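Local coordinates for phosphate-specific transport system accessory protein PhoU homolog (Streptococcus pneumoniae, PDB 2I0M) that probably takes part in the regulation of phosphate uptake, and forms a homodimer that binds zinc ions, at residues G20-V23 with L24-A27; N47-H50 with A51-Q54; G123-S126 with L127-A131; A149-D152 with E153-D156. All coordinates share one frame; numbering follows the deposited sequence.

Interaction 1: residues G20-V23 with L24-A27; sequences GQLV and LETA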
loop_
_atom_site.group_PDB
_atom_site.type_symbol
_atom_site.label_atom_id
_atom_site.label_comp_id
_atom_site.label_asym_id
_atom_site.label_seq_id
_atom_site.Cartn_x
_atom_site.Cartn_y
_atom_site.Cartn_z
ATOM N N GLY A 20 3.962 15.187 -6.442
ATOM C CA GLY A 20 3.642 14.156 -7.430
ATOM C C GLY A 20 4.481 14.237 -8.691
ATOM O O GLY A 20 4.853 13.211 -9.259
ATOM N N GLN A 21 4.760 15.455 -9.149
ATOM C CA GLN A 21 5.718 15.673 -10.229
ATOM C C GLN A 21 7.134 15.217 -9.825
ATOM O O GLN A 21 7.841 14.607 -10.613
ATOM C CB GLN A 21 5.710 17.148 -10.625
ATOM C CG GLN A 21 6.528 17.471 -11.845
ATOM C CD GLN A 21 6.038 16.749 -13.098
ATOM O OE1 GLN A 21 6.856 16.328 -13.933
ATOM N NE2 GLN A 21 4.711 16.612 -13.245
ATOM N N LEU A 22 7.538 15.503 -8.594
ATOM C CA LEU A 22 8.800 14.987 -8.086
ATOM C C LEU A 22 8.835 13.448 -8.131
ATOM O O LEU A 22 9.814 12.882 -8.615
ATOM C CB LEU A 22 9.119 15.526 -6.683
ATOM C CG LEU A 22 10.450 15.080 -6.049
ATOM C CD1 LEU A 22 11.642 15.443 -6.941
ATOM C CD2 LEU A 22 10.633 15.656 -4.635
ATOM N N VAL A 23 7.780 12.771 -7.657
ATOM C CA VAL A 23 7.779 11.290 -7.746
ATOM C C VAL A 23 7.663 10.723 -9.162
ATOM O O VAL A 23 8.140 9.622 -9.402
ATOM C CB VAL A 23 6.905 10.509 -6.666
ATOM C CG1 VAL A 23 6.112 11.425 -5.765
ATOM C CG2 VAL A 23 6.054 9.403 -7.265
ATOM N N LEU A 24 7.064 11.482 -10.085
ATOM C CA LEU A 24 7.029 11.084 -11.500
ATOM C C LEU A 24 8.426 11.146 -12.109
ATOM O O LEU A 24 8.845 10.218 -12.790
ATOM C CB LEU A 24 6.031 11.916 -12.322
ATOM C CG LEU A 24 5.902 11.539 -13.808
ATOM C CD1 LEU A 24 5.437 10.107 -14.062
ATOM C CD2 LEU A 24 5.004 12.522 -14.566
ATOM N N GLU A 25 9.138 12.235 -11.843
ATOM C CA GLU A 25 10.531 12.362 -12.238
ATOM C C GLU A 25 11.428 11.248 -11.708
ATOM O O GLU A 25 12.226 10.684 -12.460
ATOM C CB GLU A 25 11.082 13.727 -11.829
ATOM C CG GLU A 25 10.545 14.860 -12.699
ATOM C CD GLU A 25 10.878 16.244 -12.155
ATOM O OE1 GLU A 25 11.453 16.344 -11.036
ATOM O OE2 GLU A 25 10.552 17.237 -12.850
ATOM N N THR A 26 11.313 10.926 -10.425
ATOM C CA THR A 26 12.201 9.900 -9.849
ATOM C C THR A 26 11.857 8.491 -10.331
ATOM O O THR A 26 12.739 7.653 -10.441
ATOM C CB THR A 26 12.400 9.990 -8.293
ATOM O OG1 THR A 26 12.092 8.730 -7.687
ATOM C CG2 THR A 26 11.564 11.063 -7.672
ATOM N N ALA A 27 10.582 8.258 -10.639
ATOM C CA ALA A 27 10.133 7.015 -11.245
ATOM C C ALA A 27 10.753 6.861 -12.633
ATOM O O ALA A 27 11.316 5.818 -12.978
ATOM C CB ALA A 27 8.585 6.984 -11.318
#
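Q21 and E25 meet one turn apart on helix 5-35, a long member of the all-helical PhoU fold, and they illustrate how a single turn of alpha-helix serves several surfaces at once. The backbone supplies the repeating element: i to i+4 bonds run from G20 to L24, from Q21 to E25 and from V23 to A27. The central one, E25 N to Q21 O, is 3.0 Å long and almost straight at the hydrogen (173°).

The polar side chains lie on the exposed side. E25 keeps CG beside its own backbone N (chi1 -73°) and runs extended from there, which lays CG against Q21 O at 3.4 Å and carries the carboxylate back along the helix. Q21 is bent at chi2, and its amide stands nearly perpendicular (81°) to that carboxylate. Two acceptor oxygens face each other here, OE1 of Q21 and OE2 of E25, 4.0 Å apart, so the pair is mere proximity and not a bond. L22 crosses E25 at about a right angle, setting its methyl CD1 4.2 Å from the carboxylate oxygen E25 OE1.

Apolar contacts serve the other directions. L22 and T26 lean on I52 of helix 39-66. V23 points into the interior among L90, M93 and F193, while L24 and A27 face helix 117-136 through L130 and L127. Within the turn, the CB of L24 lies 3.5 Å from G20 O, and the methyl of A27 presses closer still, its CB 3.3 Å from V23 O.

Interaction 2: residues N47-H50 with A51-Q54; sequences NKDH and AINQ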
loop_
_atom_site.group_PDB
_atom_site.type_symbol
_atom_site.label_atom_id
_atom_site.label_comp_id
_atom_site.label_asym_id
_atom_site.label_seq_id
_atom_site.Cartn_x
_atom_site.Cartn_y
_atom_site.Cartn_z
ATOM N N ASN A 47 19.641 8.322 -2.254
ATOM C CA ASN A 47 19.947 9.435 -1.364
ATOM C C ASN A 47 18.957 10.616 -1.396
ATOM O O ASN A 47 18.859 11.370 -0.422
ATOM C CB ASN A 47 21.387 9.894 -1.584
ATOM C CG ASN A 47 22.398 8.834 -1.154
ATOM O OD1 ASN A 47 22.235 8.196 -0.110
ATOM N ND2 ASN A 47 23.441 8.630 -1.963
ATOM N N LYS A 48 18.219 10.769 -2.496
ATOM C CA LYS A 48 17.237 11.848 -2.601
ATOM C C LYS A 48 15.845 11.472 -2.105
ATOM O O LYS A 48 14.964 12.334 -2.031
ATOM C CB LYS A 48 17.148 12.389 -4.026
ATOM C CG LYS A 48 18.277 13.358 -4.375
ATOM C CD LYS A 48 17.859 14.369 -5.439
ATOM C CE LYS A 48 17.639 13.720 -6.802
ATOM N NZ LYS A 48 18.236 14.568 -7.895
ATOM N N ASP A 49 15.647 10.203 -1.748
ATOM C CA ASP A 49 14.338 9.769 -1.263
ATOM C C ASP A 49 13.825 10.595 -0.070
ATOM O O ASP A 49 12.643 10.889 -0.004
ATOM C CB ASP A 49 14.294 8.270 -0.939
ATOM C CG ASP A 49 12.881 7.799 -0.623
ATOM O OD1 ASP A 49 12.072 7.608 -1.566
ATOM O OD2 ASP A 49 12.558 7.659 0.576
ATOM N N HIS A 50 14.711 10.991 0.837
ATOM C CA HIS A 50 14.312 11.764 2.021
ATOM C C HIS A 50 13.676 13.133 1.730
ATOM O O HIS A 50 12.890 13.631 2.539
ATOM C CB HIS A 50 15.474 11.941 3.013
ATOM C CG HIS A 50 15.044 12.528 4.321
ATOM N ND1 HIS A 50 15.392 13.802 4.717
ATOM C CD2 HIS A 50 14.246 12.033 5.299
ATOM C CE1 HIS A 50 14.864 14.050 5.904
ATOM N NE2 HIS A 50 14.152 12.998 6.274
ATOM N N ALA A 51 14.017 13.739 0.593
ATOM C CA ALA A 51 13.351 14.968 0.168
ATOM C C ALA A 51 11.848 14.750 -0.123
ATOM O O ALA A 51 11.037 15.662 0.040
ATOM C CB ALA A 51 14.057 15.583 -1.023
ATOM N N ILE A 52 11.477 13.538 -0.526
ATOM C CA ILE A 52 10.059 13.206 -0.735
ATOM C C ILE A 52 9.365 13.016 0.626
ATOM O O ILE A 52 8.228 13.463 0.826
ATOM C CB ILE A 52 9.874 11.960 -1.646
ATOM C CG1 ILE A 52 10.455 12.233 -3.050
ATOM C CG2 ILE A 52 8.370 11.584 -1.754
ATOM C CD1 ILE A 52 10.691 11.017 -3.911
ATOM N N ASN A 53 10.064 12.372 1.565
ATOM C CA ASN A 53 9.575 12.253 2.926
ATOM C C ASN A 53 9.341 13.667 3.469
ATOM O O ASN A 53 8.233 13.987 3.917
ATOM C CB ASN A 53 10.589 11.502 3.794
ATOM C CG ASN A 53 10.571 9.992 3.575
ATOM O OD1 ASN A 53 10.690 9.238 4.537
ATOM N ND2 ASN A 53 10.457 9.544 2.330
ATOM N N GLN A 54 10.375 14.514 3.374
ATOM C CA GLN A 54 10.329 15.926 3.808
ATOM C C GLN A 54 9.179 16.729 3.207
ATOM O O GLN A 54 8.519 17.494 3.923
ATOM C CB GLN A 54 11.656 16.642 3.512
ATOM C CG GLN A 54 12.667 16.566 4.632
ATOM C CD GLN A 54 13.879 17.462 4.401
ATOM O OE1 GLN A 54 14.426 17.521 3.301
ATOM N NE2 GLN A 54 14.306 18.162 5.449
#
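H50 and Q54 cross at a slant on helix 39-66, where the CE1 corner of the imidazole comes nearest to Q54 CG, 3.6 Å away. The ring is inclined by only 27° to the Q54 amide. The ring's other side-chain neighbour is N53, whose CB sits 4.0 Å from H50 CD2. H50 has CG anti to its N (chi1 -171°), a torsion that swings the ring forward along the helix over the next turn, and its NE2 lies near E211 of the second subunit. D49 makes the corresponding reach one residue earlier, bringing OD2 to 3.3 Å from N53 ND2, with the carboxylate and amide planes steeply inclined.

Behind these side chains the backbone is wound more tightly than a regular alpha-helix. A51 N bonds to K48 O and I52 N to D49 O (2.9 Å), both i to i+3 links of 3-10 type; N53 N adds a weak second bond to D49 O. The regular pattern is clear again at Q54 N to H50 O, 2.8 Å and 171° at the hydrogen.

Farther out lies a zinc site that includes E91 and D95 of helix 74-105: the N53 side chain is about 5 Å from the ion. L212 of the second subunit packs on N53, while I52 turns inward between helices 5-35 and 74-105.

Interaction 3: residues G123-S126 with L127-A131; sequences GKLS and LSMLA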
loop_
_atom_site.group_PDB
_atom_site.type_symbol
_atom_site.label_atom_id
_atom_site.label_comp_id
_atom_site.label_asym_id
_atom_site.label_seq_id
_atom_site.Cartn_x
_atom_site.Cartn_y
_atom_site.Cartn_z
ATOM N N GLY A 123 6.660 -0.584 -17.170
ATOM C CA GLY A 123 7.199 0.686 -16.693
ATOM C C GLY A 123 6.545 1.897 -17.328
ATOM O O GLY A 123 6.166 2.835 -16.627
ATOM N N LYS A 124 6.416 1.870 -18.655
ATOM C CA LYS A 124 5.777 2.931 -19.447
ATOM C C LYS A 124 4.305 3.156 -19.032
ATOM O O LYS A 124 3.848 4.299 -18.964
ATOM C CB LYS A 124 5.889 2.624 -20.966
ATOM C CG LYS A 124 7.323 2.763 -21.597
ATOM C CD LYS A 124 7.480 2.159 -23.064
ATOM C CE LYS A 124 8.989 2.094 -23.530
ATOM N NZ LYS A 124 9.467 1.069 -24.649
ATOM N N LEU A 125 3.569 2.078 -18.756
ATOM C CA LEU A 125 2.160 2.194 -18.343
ATOM C C LEU A 125 2.038 2.746 -16.916
ATOM O O LEU A 125 1.150 3.548 -16.621
ATOM C CB LEU A 125 1.398 0.866 -18.515
ATOM C CG LEU A 125 -0.092 0.781 -18.086
ATOM C CD1 LEU A 125 -1.049 1.677 -18.897
ATOM C CD2 LEU A 125 -0.595 -0.650 -18.118
ATOM N N SER A 126 2.962 2.350 -16.046
ATOM C CA SER A 126 3.071 2.916 -14.705
ATOM C C SER A 126 3.278 4.436 -14.754
ATOM O O SER A 126 2.552 5.197 -14.111
ATOM C CB SER A 126 4.210 2.233 -13.935
ATOM O OG SER A 126 3.870 0.885 -13.634
ATOM N N LEU A 127 4.272 4.870 -15.515
ATOM C CA LEU A 127 4.563 6.294 -15.659
ATOM C C LEU A 127 3.369 7.079 -16.199
ATOM O O LEU A 127 3.038 8.131 -15.665
ATOM C CB LEU A 127 5.761 6.507 -16.571
ATOM C CG LEU A 127 7.136 6.106 -16.031
ATOM C CD1 LEU A 127 8.212 6.555 -17.041
ATOM C CD2 LEU A 127 7.396 6.729 -14.671
ATOM N N SER A 128 2.719 6.573 -17.241
ATOM C CA SER A 128 1.689 7.364 -17.886
ATOM C C SER A 128 0.446 7.453 -17.009
ATOM O O SER A 128 -0.247 8.458 -17.025
ATOM C CB SER A 128 1.376 6.865 -19.298
ATOM O OG SER A 128 0.539 5.739 -19.266
ATOM N N MET A 129 0.204 6.414 -16.220
ATOM C CA MET A 129 -0.844 6.417 -15.196
ATOM C C MET A 129 -0.649 7.579 -14.222
ATOM O O MET A 129 -1.613 8.290 -13.919
ATOM C CB MET A 129 -0.880 5.083 -14.439
ATOM C CG MET A 129 -1.726 3.951 -15.082
ATOM S SD MET A 129 -1.483 2.322 -14.246
ATOM C CE MET A 129 -2.447 2.585 -12.770
ATOM N N LEU A 130 0.583 7.790 -13.738
ATOM C CA LEU A 130 0.841 8.900 -12.820
ATOM C C LEU A 130 0.722 10.254 -13.515
ATOM O O LEU A 130 0.161 11.192 -12.949
ATOM C CB LEU A 130 2.216 8.776 -12.166
ATOM C CG LEU A 130 2.579 9.842 -11.132
ATOM C CD1 LEU A 130 1.509 9.905 -10.005
ATOM C CD2 LEU A 130 3.951 9.573 -10.535
ATOM N N ALA A 131 1.258 10.360 -14.728
ATOM C CA ALA A 131 1.204 11.607 -15.494
ATOM C C ALA A 131 -0.246 11.994 -15.791
ATOM O O ALA A 131 -0.627 13.162 -15.684
ATOM C CB ALA A 131 2.002 11.476 -16.779
#
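L125 and M129, one turn apart on helix 117-136, touch lightly on the side of the helix that meets helix 152-168. L125 stands away from the following turn with CG trans to its backbone N (chi1 178°), and the one meeting of the two side chains is at M129 SD, 4.4 Å from L125 CG. The lower part of that methionine lies over the backbone, M129 CG being 3.3 Å from L125 O, before the bend at chi3 turns the methyl off to one side.

S128 faces another way. Its OG sits between the backbone N and the carbonyl carbon (chi1 79°), from where it makes a weak hydrogen bond to L125 O at 3.5 Å. That carbonyl already accepts M129 N at 3.0 Å and therefore serves two donors. S126 instead turns its hydroxyl backward, to a hydrogen bond with M122 O.

L127 points away from the L125 and M129 side and approaches G123 O with its CG at 3.5 Å. It packs on A27 of helix 5-35, and L130 reaches V23 and L24 there as well as F193 of helix 177-209.

Chemically, the polar demand is met largely by the helix itself: peptide N-H groups of L127, S128, M129 and L130 bond to carbonyls four residues back, S126 bonds to M122 O, and S128 only weakly to L125 O. With the peptide groups paired, apolar residues of helices 5-35, 152-168 and 177-209 pack on this turn.

Interaction 4: residues A149-D152 with E153-D156; sequences AQKD and EQID. With ZN (zinc ion), chain B.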
loop_
_atom_site.group_PDB
_atom_site.type_symbol
_atom_site.label_atom_id
_atom_site.label_comp_id
_atom_site.label_asym_id
_atom_site.label_seq_id
_atom_site.Cartn_x
_atom_site.Cartn_y
_atom_site.Cartn_z
ATOM N N ALA A 149 -7.442 4.292 -12.806
ATOM C CA ALA A 149 -7.398 3.145 -11.891
ATOM C C ALA A 149 -7.535 1.828 -12.635
ATOM O O ALA A 149 -6.869 0.857 -12.286
ATOM C CB ALA A 149 -8.484 3.253 -10.805
ATOM N N GLN A 150 -8.399 1.810 -13.651
ATOM C CA GLN A 150 -8.695 0.612 -14.447
ATOM C C GLN A 150 -7.488 0.027 -15.185
ATOM O O GLN A 150 -7.416 -1.186 -15.390
ATOM C CB GLN A 150 -9.803 0.917 -15.458
ATOM C CG GLN A 150 -11.184 1.005 -14.838
ATOM C CD GLN A 150 -12.256 1.418 -15.831
ATOM O OE1 GLN A 150 -12.015 2.228 -16.737
ATOM N NE2 GLN A 150 -13.458 0.864 -15.661
ATOM N N LYS A 151 -6.554 0.890 -15.588
ATOM C CA LYS A 151 -5.314 0.445 -16.246
ATOM C C LYS A 151 -4.403 -0.414 -15.362
ATOM O O LYS A 151 -3.479 -1.044 -15.861
ATOM C CB LYS A 151 -4.539 1.633 -16.809
ATOM C CG LYS A 151 -5.257 2.320 -17.955
ATOM C CD LYS A 151 -4.495 3.559 -18.406
ATOM C CE LYS A 151 -5.187 4.207 -19.598
ATOM N NZ LYS A 151 -4.215 5.014 -20.374
ATOM N N ASP A 152 -4.676 -0.436 -14.059
ATOM C CA ASP A 152 -3.954 -1.300 -13.122
ATOM C C ASP A 152 -4.168 -2.789 -13.395
ATOM O O ASP A 152 -3.266 -3.587 -13.136
ATOM C CB ASP A 152 -4.318 -0.961 -11.674
ATOM C CG ASP A 152 -3.353 -1.565 -10.667
ATOM O OD1 ASP A 152 -2.130 -1.352 -10.774
ATOM O OD2 ASP A 152 -3.833 -2.258 -9.754
ATOM N N GLU A 153 -5.347 -3.162 -13.908
ATOM C CA GLU A 153 -5.583 -4.524 -14.413
ATOM C C GLU A 153 -4.429 -4.972 -15.312
ATOM O O GLU A 153 -3.886 -6.053 -15.125
ATOM C CB GLU A 153 -6.927 -4.641 -15.170
ATOM C CG GLU A 153 -7.508 -6.080 -15.209
ATOM C CD GLU A 153 -8.702 -6.271 -16.178
ATOM O OE1 GLU A 153 -9.284 -5.275 -16.672
ATOM O OE2 GLU A 153 -9.071 -7.437 -16.449
ATOM N N GLN A 154 -4.040 -4.119 -16.260
ATOM C CA GLN A 154 -2.937 -4.426 -17.180
ATOM C C GLN A 154 -1.577 -4.596 -16.488
ATOM O O GLN A 154 -0.799 -5.490 -16.852
ATOM C CB GLN A 154 -2.836 -3.381 -18.295
ATOM C CG GLN A 154 -3.858 -3.553 -19.395
ATOM C CD GLN A 154 -5.077 -2.664 -19.213
ATOM O OE1 GLN A 154 -6.140 -3.127 -18.775
ATOM N NE2 GLN A 154 -4.935 -1.375 -19.557
ATOM N N ILE A 155 -1.293 -3.735 -15.513
ATOM C CA ILE A 155 -0.062 -3.838 -14.733
ATOM C C ILE A 155 0.017 -5.144 -13.939
ATOM O O ILE A 155 1.082 -5.770 -13.877
ATOM C CB ILE A 155 0.205 -2.561 -13.907
ATOM C CG1 ILE A 155 0.979 -1.577 -14.802
ATOM C CG2 ILE A 155 1.036 -2.846 -12.665
ATOM C CD1 ILE A 155 0.747 -0.191 -14.486
ATOM N N ASP A 156 -1.119 -5.565 -13.379
ATOM C CA ASP A 156 -1.243 -6.866 -12.740
ATOM C C ASP A 156 -0.927 -8.010 -13.708
ATOM O O ASP A 156 -0.229 -8.956 -13.345
ATOM C CB ASP A 156 -2.640 -7.032 -12.131
ATOM C CG ASP A 156 -2.810 -6.251 -10.831
ATOM O OD1 ASP A 156 -3.961 -6.155 -10.331
ATOM O OD2 ASP A 156 -1.794 -5.733 -10.307
HETATM ZN ZN ZN B . -1.857 -3.979 -8.965
#
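D152 and D156 face one zinc ion from the start of helix 152-168, and the D152 side chain can be followed to the metal. From CB, next to the peptide of E153, the chain turns so that CG is anti to the backbone N (chi1 -165°), which carries the carboxylate toward the ion. Of the two oxygens, OD1 turns to the methyl CG2 of I155, 4.0 Å away, and is buried with no polar partner. OD2 is its zinc ligand atom, at a long 2.7 Å from the ion, and it stands 3.9 Å from D156 OD1.

This is a D-x-x-x-D form of the E(D)XXXD motif of PhoU proteins, in which acidic groups one helical turn apart face a common metal; E191 and D195 of helix 177-209 complete the set. D156 holds the ion more closely, its OD2 at 2.2 Å, and the two aspartate carboxylates are turned 67° against each other. The cation probably offsets the closeness of the two like charges.

The spacing of the pair is set by the backbone, where D156 N bonds to D152 O at 2.9 Å. At the junction E153 N bonds to Q150 O, and Q154 NE2 lies 4.0 Å from K151 CG.

In the fold
Followed from the N terminus, the four contacts are local and strictly in series, so none nests in or crosses another, and none closes a long loop. Interaction 1 lies on helix 5-35 and interaction 2 on the next helix, 39-66; the two touch within the first PhoU domain. Interaction 3, on helix 117-136, belongs to the second PhoU domain yet packs directly against interaction 1, tying the two together. Interaction 4 spans the junction between helices 142-150 and 152-168 and presses on interaction 3 through I155. A chain of touching contacts, 2-1-3-4, thus crosses the molecule, its two ends lying on opposite sides of the chain's centre with their own centres about 27 Å apart.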